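Long-range contact in CG8862 (Drosophila melanogaster, PDB 3ISM), which probably cleaves DNA and RNA as a magnesium-dependent mitochondrial endonuclease of the DNA/RNA non-specific, His-Me finger family: residues P50-A63 with G100-Q112. Numbering follows the deposited sequence.
Sequences PHWVFEHLTAESVA and GHMAAAGNHRLHQ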
ATOM      1  N   PRO B  50       7.597   6.645  -6.537  1.00 30.21           N
ATOM      2  CA  PRO B  50       8.594   6.074  -5.625  1.00 30.28           C
ATOM      3  C   PRO B  50       8.020   5.591  -4.279  1.00 30.14           C
ATOM      4  O   PRO B  50       7.015   6.111  -3.821  1.00 30.32           O
ATOM      5  CB  PRO B  50       9.546   7.257  -5.361  1.00 30.42           C
ATOM      6  CG  PRO B  50       9.350   8.182  -6.504  1.00 29.90           C
ATOM      7  CD  PRO B  50       7.888   8.060  -6.855  1.00 30.07           C
ATOM      8  N   HIS B  51       8.650   4.595  -3.667  1.00 29.60           N
ATOM      9  CA  HIS B  51       8.529   4.436  -2.215  1.00 29.72           C
ATOM     10  C   HIS B  51       9.294   5.593  -1.557  1.00 28.68           C
ATOM     11  O   HIS B  51       8.811   6.191  -0.625  1.00 28.36           O
ATOM     12  CB  HIS B  51       9.158   3.137  -1.729  1.00 29.68           C
ATOM     13  CG  HIS B  51       8.401   1.898  -2.105  1.00 30.83           C
ATOM     14  ND1 HIS B  51       7.157   1.599  -1.592  1.00 31.58           N
ATOM     15  CD2 HIS B  51       8.747   0.846  -2.894  1.00 30.25           C
ATOM     16  CE1 HIS B  51       6.760   0.423  -2.057  1.00 30.91           C
ATOM     17  NE2 HIS B  51       7.705  -0.051  -2.857  1.00 31.60           N
ATOM     18  N   TRP B  52      10.512   5.852  -2.033  1.00 27.79           N
ATOM     19  CA  TRP B  52      11.386   6.886  -1.472  1.00 27.56           C
ATOM     20  C   TRP B  52      12.476   7.255  -2.473  1.00 27.86           C
ATOM     21  O   TRP B  52      12.769   6.488  -3.416  1.00 27.49           O
ATOM     22  CB  TRP B  52      12.033   6.449  -0.131  1.00 27.21           C
ATOM     23  CG  TRP B  52      12.772   5.119  -0.146  1.00 26.08           C
ATOM     24  CD1 TRP B  52      12.277   3.911   0.240  1.00 26.94           C
ATOM     25  CD2 TRP B  52      14.140   4.882  -0.526  1.00 26.35           C
ATOM     26  NE1 TRP B  52      13.233   2.927   0.099  1.00 26.55           N
ATOM     27  CE2 TRP B  52      14.387   3.497  -0.367  1.00 27.50           C
ATOM     28  CE3 TRP B  52      15.169   5.693  -1.002  1.00 25.97           C
ATOM     29  CZ2 TRP B  52      15.622   2.913  -0.671  1.00 26.34           C
ATOM     30  CZ3 TRP B  52      16.411   5.103  -1.304  1.00 26.94           C
ATOM     31  CH2 TRP B  52      16.611   3.731  -1.148  1.00 26.51           C
ATOM     32  N   VAL B  53      13.049   8.446  -2.298  1.00 27.73           N
ATOM     33  CA  VAL B  53      14.313   8.757  -2.944  1.00 27.60           C
ATOM     34  C   VAL B  53      15.300   9.210  -1.853  1.00 27.81           C
ATOM     35  O   VAL B  53      14.879   9.627  -0.760  1.00 26.81           O
ATOM     36  CB  VAL B  53      14.185   9.855  -4.028  1.00 28.00           C
ATOM     37  CG1 VAL B  53      13.250   9.436  -5.138  1.00 27.60           C
ATOM     38  CG2 VAL B  53      13.730  11.179  -3.407  1.00 28.17           C
ATOM     39  N   PHE B  54      16.595   9.126  -2.158  1.00 27.19           N
ATOM     40  CA  PHE B  54      17.617   9.517  -1.216  1.00 27.76           C
ATOM     41  C   PHE B  54      18.644  10.428  -1.894  1.00 27.39           C
ATOM     42  O   PHE B  54      19.044  10.201  -3.040  1.00 27.17           O
ATOM     43  CB  PHE B  54      18.304   8.295  -0.581  1.00 28.28           C
ATOM     44  CG  PHE B  54      18.533   8.451   0.892  1.00 29.66           C
ATOM     45  CD1 PHE B  54      17.684   7.830   1.804  1.00 31.36           C
ATOM     46  CD2 PHE B  54      19.548   9.280   1.366  1.00 29.57           C
ATOM     47  CE1 PHE B  54      17.869   8.013   3.182  1.00 33.12           C
ATOM     48  CE2 PHE B  54      19.732   9.472   2.734  1.00 32.24           C
ATOM     49  CZ  PHE B  54      18.883   8.843   3.646  1.00 30.52           C
ATOM     50  N   GLU B  55      19.055  11.465  -1.180  1.00 26.80           N
ATOM     51  CA  GLU B  55      19.957  12.481  -1.736  1.00 26.38           C
ATOM     52  C   GLU B  55      20.998  12.847  -0.698  1.00 26.05           C
ATOM     53  O   GLU B  55      20.725  12.833   0.498  1.00 25.08           O
ATOM     54  CB  GLU B  55      19.185  13.738  -2.142  1.00 25.71           C
ATOM     55  CG  GLU B  55      18.129  13.551  -3.268  1.00 26.34           C
ATOM     56  CD  GLU B  55      17.205  14.777  -3.407  1.00 26.83           C
ATOM     57  OE1 GLU B  55      16.503  15.113  -2.428  1.00 27.00           O
ATOM     58  OE2 GLU B  55      17.178  15.405  -4.488  1.00 25.82           O
ATOM     59  N   HIS B  56      22.201  13.159  -1.171  1.00 26.10           N
ATOM     60  CA  HIS B  56      23.237  13.703  -0.329  1.00 25.99           C
ATOM     61  C   HIS B  56      23.655  15.024  -0.960  1.00 26.26           C
ATOM     62  O   HIS B  56      24.256  15.038  -2.029  1.00 26.40           O
ATOM     63  CB  HIS B  56      24.423  12.729  -0.200  1.00 25.57           C
ATOM     64  CG  HIS B  56      25.713  13.395   0.189  1.00 24.71           C
ATOM     65  ND1 HIS B  56      26.886  13.199  -0.504  1.00 24.82           N
ATOM     66  CD2 HIS B  56      26.004  14.273   1.180  1.00 22.96           C
ATOM     67  CE1 HIS B  56      27.849  13.925   0.045  1.00 24.07           C
ATOM     68  NE2 HIS B  56      27.338  14.590   1.066  1.00 24.63           N
ATOM     69  N   LEU B  57      23.317  16.122  -0.290  1.00 26.38           N
ATOM     70  CA  LEU B  57      23.535  17.463  -0.816  1.00 26.23           C
ATOM     71  C   LEU B  57      24.725  18.141  -0.148  1.00 26.16           C
ATOM     72  O   LEU B  57      24.952  17.998   1.070  1.00 25.74           O
ATOM     73  CB  LEU B  57      22.289  18.343  -0.626  1.00 26.13           C
ATOM     74  CG  LEU B  57      20.891  17.747  -0.850  1.00 27.37           C
ATOM     75  CD1 LEU B  57      19.832  18.843  -0.630  1.00 27.86           C
ATOM     76  CD2 LEU B  57      20.726  17.100  -2.235  1.00 26.57           C
ATOM     77  N   THR B  58      25.483  18.863  -0.970  1.00 25.38           N
ATOM     78  CA  THR B  58      26.490  19.783  -0.506  1.00 25.67           C
ATOM     79  C   THR B  58      26.182  21.167  -1.097  1.00 25.55           C
ATOM     80  O   THR B  58      25.321  21.305  -1.981  1.00 25.41           O
ATOM     81  CB  THR B  58      27.906  19.341  -0.948  1.00 26.11           C
ATOM     82  OG1 THR B  58      27.936  19.222  -2.373  1.00 26.49           O
ATOM     83  CG2 THR B  58      28.283  17.991  -0.321  1.00 25.61           C
ATOM     84  N   ALA B  59      26.870  22.185  -0.594  1.00 25.14           N
ATOM     85  CA  ALA B  59      26.773  23.537  -1.135  1.00 25.03           C
ATOM     86  C   ALA B  59      27.127  23.523  -2.626  1.00 25.19           C
ATOM     87  O   ALA B  59      26.503  24.228  -3.422  1.00 24.63           O
ATOM     88  CB  ALA B  59      27.718  24.504  -0.377  1.00 24.18           C
ATOM     89  N   GLU B  60      28.132  22.727  -2.997  1.00 25.21           N
ATOM     90  CA  GLU B  60      28.541  22.655  -4.388  1.00 25.77           C
ATOM     91  C   GLU B  60      27.443  22.071  -5.279  1.00 25.99           C
ATOM     92  O   GLU B  60      27.207  22.574  -6.377  1.00 26.47           O
ATOM     93  CB  GLU B  60      29.824  21.853  -4.567  1.00 25.65           C
ATOM     94  CG  GLU B  60      30.320  21.909  -6.004  1.00 27.58           C
ATOM     95  CD  GLU B  60      31.664  21.256  -6.234  1.00 29.52           C
ATOM     96  OE1 GLU B  60      32.029  20.309  -5.498  1.00 31.31           O
ATOM     97  OE2 GLU B  60      32.352  21.692  -7.176  1.00 31.62           O
ATOM     98  N   SER B  61      26.778  21.022  -4.809  1.00 25.92           N
ATOM     99  CA  SER B  61      25.834  20.303  -5.648  1.00 26.58           C
ATOM    100  C   SER B  61      24.450  20.966  -5.788  1.00 26.98           C
ATOM    101  O   SER B  61      23.646  20.554  -6.624  1.00 27.77           O
ATOM    102  CB  SER B  61      25.729  18.835  -5.208  1.00 26.38           C
ATOM    103  OG  SER B  61      24.919  18.671  -4.062  1.00 26.72           O
ATOM    104  N   VAL B  62      24.170  21.980  -4.970  1.00 27.63           N
ATOM    105  CA  VAL B  62      22.890  22.686  -5.025  1.00 28.04           C
ATOM    106  C   VAL B  62      23.116  24.115  -5.527  1.00 29.14           C
ATOM    107  O   VAL B  62      22.165  24.892  -5.666  1.00 28.86           O
ATOM    108  CB  VAL B  62      22.194  22.740  -3.641  1.00 28.37           C
ATOM    109  CG1 VAL B  62      22.001  21.326  -3.063  1.00 26.83           C
ATOM    110  CG2 VAL B  62      22.971  23.684  -2.668  1.00 27.41           C
ATOM    111  N   ALA B  63      24.377  24.446  -5.798  1.00 29.72           N
ATOM    112  CA  ALA B  63      24.734  25.773  -6.277  1.00 31.31           C
ATOM    113  C   ALA B  63      24.296  25.966  -7.728  1.00 32.43           C
ATOM    114  O   ALA B  63      24.439  25.055  -8.554  1.00 32.32           O
ATOM    115  CB  ALA B  63      26.245  26.020  -6.138  1.00 30.48           C
ATOM    116  N   GLY B 100       5.124  15.793  -9.784  1.00 28.22           N
ATOM    117  CA  GLY B 100       5.924  16.383  -8.695  1.00 28.07           C
ATOM    118  C   GLY B 100       7.192  15.604  -8.405  1.00 28.88           C
ATOM    119  O   GLY B 100       7.127  14.413  -8.031  1.00 28.33           O
ATOM    120  N   HIS B 101       8.343  16.265  -8.591  1.00 28.39           N
ATOM    121  CA  HIS B 101       9.640  15.655  -8.303  1.00 28.36           C
ATOM    122  C   HIS B 101       9.697  15.196  -6.843  1.00 28.40           C
ATOM    123  O   HIS B 101       9.373  15.977  -5.932  1.00 27.90           O
ATOM    124  CB  HIS B 101      10.767  16.671  -8.457  1.00 28.21           C
ATOM    125  CG  HIS B 101      11.117  17.018  -9.865  1.00 28.74           C
ATOM    126  ND1 HIS B 101      10.419  17.954 -10.604  1.00 29.68           N
ATOM    127  CD2 HIS B 101      12.149  16.615 -10.645  1.00 28.06           C
ATOM    128  CE1 HIS B 101      10.984  18.079 -11.792  1.00 27.20           C
ATOM    129  NE2 HIS B 101      12.038  17.280 -11.841  1.00 26.73           N
ATOM    130  N   MET B 102      10.141  13.960  -6.623  1.00 27.75           N
ATOM    131  CA  MET B 102      10.598  13.566  -5.291  1.00 27.94           C
ATOM    132  C   MET B 102      12.032  14.072  -5.043  1.00 27.52           C
ATOM    133  O   MET B 102      12.268  14.814  -4.099  1.00 27.34           O
ATOM    134  CB  MET B 102      10.451  12.049  -5.066  1.00 28.12           C
ATOM    135  CG  MET B 102       9.012  11.521  -5.137  1.00 26.95           C
ATOM    136  SD  MET B 102       7.869  12.156  -3.869  1.00 28.67           S
ATOM    137  CE  MET B 102       7.155  13.581  -4.740  1.00 27.73           C
ATOM    138  N   ALA B 103      12.982  13.672  -5.883  1.00 27.82           N
ATOM    139  CA  ALA B 103      14.305  14.278  -5.898  1.00 27.79           C
ATOM    140  C   ALA B 103      14.211  15.508  -6.800  1.00 28.47           C
ATOM    141  O   ALA B 103      14.069  15.368  -8.025  1.00 28.46           O
ATOM    142  CB  ALA B 103      15.348  13.300  -6.457  1.00 28.43           C
ATOM    143  N   ALA B 104      14.264  16.696  -6.195  1.00 28.23           N
ATOM    144  CA  ALA B 104      14.082  17.965  -6.919  1.00 28.55           C
ATOM    145  C   ALA B 104      15.221  18.255  -7.890  1.00 28.75           C
ATOM    146  O   ALA B 104      16.387  17.948  -7.621  1.00 28.84           O
ATOM    147  CB  ALA B 104      13.918  19.134  -5.938  1.00 28.72           C
ATOM    148  N   ALA B 105      14.869  18.845  -9.026  1.00 28.53           N
ATOM    149  CA  ALA B 105      15.835  19.149 -10.075  1.00 28.61           C
ATOM    150  C   ALA B 105      16.932  20.108  -9.586  1.00 28.76           C
ATOM    151  O   ALA B 105      18.092  20.021 -10.018  1.00 28.48           O
ATOM    152  CB  ALA B 105      15.112  19.725 -11.267  1.00 28.45           C
ATOM    153  N   GLY B 106      16.559  20.996  -8.658  1.00 28.91           N
ATOM    154  CA  GLY B 106      17.466  21.984  -8.076  1.00 28.86           C
ATOM    155  C   GLY B 106      18.480  21.446  -7.077  1.00 29.18           C
ATOM    156  O   GLY B 106      19.383  22.163  -6.645  1.00 29.10           O
ATOM    157  N   ASN B 107      18.322  20.195  -6.681  1.00 29.12           N
ATOM    158  CA  ASN B 107      19.254  19.560  -5.757  1.00 29.12           C
ATOM    159  C   ASN B 107      20.429  18.927  -6.514  1.00 29.32           C
ATOM    160  O   ASN B 107      21.319  18.312  -5.907  1.00 29.34           O
ATOM    161  CB  ASN B 107      18.525  18.456  -4.980  1.00 28.63           C
ATOM    162  CG  ASN B 107      17.391  18.979  -4.127  1.00 28.29           C
ATOM    163  OD1 ASN B 107      17.341  20.161  -3.793  1.00 27.57           O
ATOM    164  ND2 ASN B 107      16.481  18.088  -3.748  1.00 25.90           N
ATOM    165  N   HIS B 108      20.405  19.029  -7.844  1.00 29.44           N
ATOM    166  CA  HIS B 108      21.333  18.258  -8.686  1.00 29.62           C
ATOM    167  C   HIS B 108      21.885  19.066  -9.831  1.00 30.08           C
ATOM    168  O   HIS B 108      21.482  18.900 -10.978  1.00 30.80           O
ATOM    169  CB  HIS B 108      20.672  16.955  -9.159  1.00 29.48           C
ATOM    170  CG  HIS B 108      20.073  16.181  -8.037  1.00 28.77           C
ATOM    171  ND1 HIS B 108      20.839  15.459  -7.148  1.00 28.78           N
ATOM    172  CD2 HIS B 108      18.798  16.102  -7.591  1.00 29.85           C
ATOM    173  CE1 HIS B 108      20.055  14.941  -6.218  1.00 31.34           C
ATOM    174  NE2 HIS B 108      18.812  15.319  -6.462  1.00 31.94           N
ATOM    175  N   ARG B 109      22.842  19.928  -9.506  1.00 30.47           N
ATOM    176  CA  ARG B 109      23.333  20.913 -10.452  1.00 30.93           C
ATOM    177  C   ARG B 109      24.818  20.787 -10.773  1.00 30.75           C
ATOM    178  O   ARG B 109      25.396  21.689 -11.366  1.00 30.28           O
ATOM    179  CB  ARG B 109      23.034  22.314  -9.936  1.00 31.16           C
ATOM    180  CG  ARG B 109      21.563  22.685  -9.995  1.00 32.16           C
ATOM    181  CD  ARG B 109      21.351  23.903  -9.144  1.00 33.73           C
ATOM    182  NE  ARG B 109      20.098  24.587  -9.420  1.00 35.12           N
ATOM    183  CZ  ARG B 109      19.444  25.314  -8.517  1.00 35.23           C
ATOM    184  NH1 ARG B 109      19.926  25.426  -7.281  1.00 32.11           N
ATOM    185  NH2 ARG B 109      18.295  25.902  -8.844  1.00 34.26           N
ATOM    186  N   LEU B 110      25.426  19.666 -10.398  1.00 30.94           N
ATOM    187  CA  LEU B 110      26.812  19.405 -10.761  1.00 31.58           C
ATOM    188  C   LEU B 110      26.975  19.249 -12.275  1.00 31.95           C
ATOM    189  O   LEU B 110      27.990  19.652 -12.843  1.00 31.68           O
ATOM    190  CB  LEU B 110      27.335  18.163 -10.040  1.00 31.63           C
ATOM    191  CG  LEU B 110      27.527  18.288  -8.526  1.00 31.48           C
ATOM    192  CD1 LEU B 110      27.869  16.931  -7.926  1.00 29.91           C
ATOM    193  CD2 LEU B 110      28.597  19.349  -8.198  1.00 28.54           C
ATOM    194  N   HIS B 111      25.966  18.665 -12.920  1.00 32.37           N
ATOM    195  CA  HIS B 111      26.018  18.420 -14.358  1.00 32.62           C
ATOM    196  C   HIS B 111      24.612  18.344 -14.935  1.00 32.52           C
ATOM    197  O   HIS B 111      23.672  17.957 -14.236  1.00 32.55           O
ATOM    198  CB  HIS B 111      26.767  17.117 -14.654  1.00 32.67           C
ATOM    199  CG  HIS B 111      27.221  16.994 -16.077  1.00 33.82           C
ATOM    200  ND1 HIS B 111      26.448  16.407 -17.059  1.00 33.89           N
ATOM    201  CD2 HIS B 111      28.366  17.391 -16.685  1.00 33.98           C
ATOM    202  CE1 HIS B 111      27.101  16.444 -18.208  1.00 33.79           C
ATOM    203  NE2 HIS B 111      28.264  17.039 -18.010  1.00 34.40           N
ATOM    204  N   GLN B 112      24.480  18.716 -16.207  1.00 32.50           N
ATOM    205  CA  GLN B 112      23.216  18.654 -16.941  1.00 32.71           C
ATOM    206  C   GLN B 112      22.482  17.326 -16.757  1.00 32.64           C
ATOM    207  O   GLN B 112      21.300  17.312 -16.417  1.00 32.65           O
ATOM    208  CB  GLN B 112      23.455  18.912 -18.437  1.00 33.00           C
ATOM    209  CG  GLN B 112      22.182  18.953 -19.273  1.00 32.93           C
ATOM    210  CD  GLN B 112      21.269  20.080 -18.854  1.00 33.15           C
ATOM    211  OE1 GLN B 112      21.710  21.208 -18.685  1.00 34.53           O
ATOM    212  NE2 GLN B 112      19.995  19.780 -18.672  1.00 33.59           N
TER
HETATM  213  O   HOH W   1      14.347  16.465  -3.109  1.00 16.18           O
HETATM  214  O   HOH W   2      23.509  16.441  -4.811  1.00 28.48           O
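Strand 49-57 and the short turn of helix after it run alongside the loop that follows strand 98-101, the closest CA pairs being Val-53 with Ala-103, Ser-61 with Leu-110 and Val-62 with Asn-107. In the middle, Glu-55 has its CG anti to the carbonyl carbon (chi1 -63°) and runs on extended, which sends the carboxylate into the loop. Glu-55 OE2 accepts from His-108 NE2 (2.6 Å) in a bent bond through the oxygen's anti lone pair, the oxygen 22° off the ring plane. Asn-107 ND2 comes to Glu-55 OE2 at 2.9 Å from the syn side, tilted out of the carboxylate plane but with a nearly straight N-H. Carboxylate and amide planes are turned 57° apart. Glu-55 OE1 accepts from a water that also donates to Met-102 O and accepts from Ala-104 N, tying the acid to the loop backbone.

Toward the start of the strand the contact is apolar. Val-53 CG1 and CG2 each lie 3.8 Å from Met-102 CB, and Pro-50 CG meets Met-102 CG at 3.6 Å. At the other end, Ser-61 O receives Arg-109 N at 3.1 Å. The Arg-109 side chain stretches past Ala-63 so that NH1 reaches Val-62 O at 2.8 Å, above the carbonyl plane, and CA of Gly-106 sits over one guanidinium face. Leu-110 lays CG and CD1 on Ser-61 CB, and CD2 on Glu-60 CG.

Ala-104 packs against Glu-141, a residue seen to bind magnesium in this protein. Arg-145 bonds Asn-107 OD1, fixing that amide's orientation. Glu-55 thus anchors the loop between the predicted proton acceptor His-101 and Arg-109 to the main sheet through a buried polar network. Asp-38 accepts from His-108 ND1, so acids hold both imidazole nitrogens and the ring is probably positively charged.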